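Tyrosinase (Burkholderia thailandensis, PDB 5ZRD) is a copper-dependent monooxygenase that hydroxylates monophenols to catechols and, as expected of a tyrosinase, probably oxidises these further to quinones. Local coordinates at residues A[169-172]-A[173-177]. Residues are numbered along the deposited sequence; the frame is centred on the assembly and turned at random.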
# COMPACT_ATOMS: atom_id res chain seq x y z
N TYR A 169 -19.59 -11.51 -3.97
CA TYR A 169 -19.61 -11.16 -5.38
C TYR A 169 -19.75 -12.41 -6.26
O TYR A 169 -20.27 -12.30 -7.37
CB TYR A 169 -18.34 -10.45 -5.85
CG TYR A 169 -18.01 -9.16 -5.16
CD1 TYR A 169 -18.98 -8.42 -4.50
CD2 TYR A 169 -16.72 -8.66 -5.20
CE1 TYR A 169 -18.66 -7.23 -3.86
CE2 TYR A 169 -16.39 -7.47 -4.57
CZ TYR A 169 -17.37 -6.74 -3.91
OH TYR A 169 -17.07 -5.57 -3.26
N GLU A 170 -19.28 -13.56 -5.78
CA GLU A 170 -18.98 -14.71 -6.66
C GLU A 170 -20.22 -15.56 -6.86
O GLU A 170 -21.03 -15.71 -5.92
CB GLU A 170 -17.81 -15.53 -6.10
CG GLU A 170 -16.53 -14.71 -6.06
CD GLU A 170 -15.30 -15.52 -5.78
OE1 GLU A 170 -14.24 -15.21 -6.35
OE2 GLU A 170 -15.42 -16.44 -4.97
N LYS A 171 -20.33 -16.08 -8.09
CA LYS A 171 -21.45 -16.90 -8.48
C LYS A 171 -20.96 -17.95 -9.47
O LYS A 171 -20.28 -17.61 -10.45
CB LYS A 171 -22.55 -15.99 -9.03
CG LYS A 171 -23.54 -15.54 -7.97
CD LYS A 171 -24.16 -14.18 -8.12
CE LYS A 171 -25.64 -14.23 -8.36
NZ LYS A 171 -26.42 -13.33 -7.48
N PRO A 172 -21.30 -19.24 -9.22
CA PRO A 172 -20.73 -20.31 -10.04
C PRO A 172 -21.28 -20.38 -11.47
O PRO A 172 -22.39 -19.89 -11.75
CB PRO A 172 -21.18 -21.61 -9.34
CG PRO A 172 -22.55 -21.25 -8.79
CD PRO A 172 -22.33 -19.83 -8.32
N LYS A 173 -20.52 -21.07 -12.32
CA LYS A 173 -21.02 -21.49 -13.62
C LYS A 173 -22.34 -22.22 -13.44
O LYS A 173 -22.47 -23.01 -12.51
CB LYS A 173 -20.07 -22.47 -14.30
CG LYS A 173 -20.52 -22.95 -15.66
CD LYS A 173 -19.45 -23.76 -16.35
CE LYS A 173 -19.88 -24.27 -17.70
NZ LYS A 173 -18.70 -24.71 -18.46
N GLY A 174 -23.31 -21.95 -14.30
CA GLY A 174 -24.66 -22.56 -14.15
C GLY A 174 -25.59 -21.80 -13.21
O GLY A 174 -26.73 -22.14 -13.07
N TYR A 175 -25.15 -20.76 -12.55
CA TYR A 175 -26.05 -19.98 -11.71
C TYR A 175 -27.19 -19.41 -12.57
O TYR A 175 -26.93 -18.93 -13.66
CB TYR A 175 -25.27 -18.84 -11.05
CG TYR A 175 -26.20 -17.88 -10.36
CD1 TYR A 175 -26.79 -18.22 -9.15
CD2 TYR A 175 -26.56 -16.68 -10.97
CE1 TYR A 175 -27.66 -17.35 -8.52
CE2 TYR A 175 -27.47 -15.82 -10.37
CZ TYR A 175 -28.02 -16.16 -9.15
OH TYR A 175 -28.89 -15.31 -8.54
N VAL A 176 -28.43 -19.44 -12.08
CA VAL A 176 -29.56 -18.86 -12.84
C VAL A 176 -30.09 -17.63 -12.09
O VAL A 176 -30.23 -17.62 -10.85
CB VAL A 176 -30.65 -19.92 -13.14
CG1 VAL A 176 -30.96 -20.79 -11.94
CG2 VAL A 176 -31.95 -19.36 -13.68
N THR A 177 -30.39 -16.56 -12.83
CA THR A 177 -30.75 -15.32 -12.19
C THR A 177 -32.10 -15.55 -11.54
O THR A 177 -32.88 -16.35 -12.10
CB THR A 177 -30.76 -14.14 -13.16
OG1 THR A 177 -31.64 -14.40 -14.24
CG2 THR A 177 -29.39 -13.84 -13.73
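The ammonium group of K171 has three partners: it forms a salt bridge with D303, donates to the carbonyl of G184, and reaches NZ to OH of Y175 in a weak hydrogen bond of 3.3 Å. Because the Y175 hydroxyl also bonds to D303, one carboxylate ties both side-chain ends together, and the pairing of buried lysine with carboxylate probably favours charged K171 and D303. The lysine CE is modelled over one face of the tyrosine ring, but too close to be trusted, which leaves the stacking doubtful. The ring is turned toward the lysine by holding CG anti to the backbone N (chi1 171°). The turn brings the two residues together: Y175 N donates to P172 O at 3.0 Å and closes it, and CD of P172 lies 4.1 Å from CB of Y175. G174 takes the positive phi (86°) that the third position of a type II turn favours for glycine. Backbone bonds to L154 and L158 hold the loop, between strand 165-167 and helix 189-200, in the central tyrosinase domain. The arrangement is that of a type II beta turn, P172 to Y175, its last residue paired with the lysine just before it.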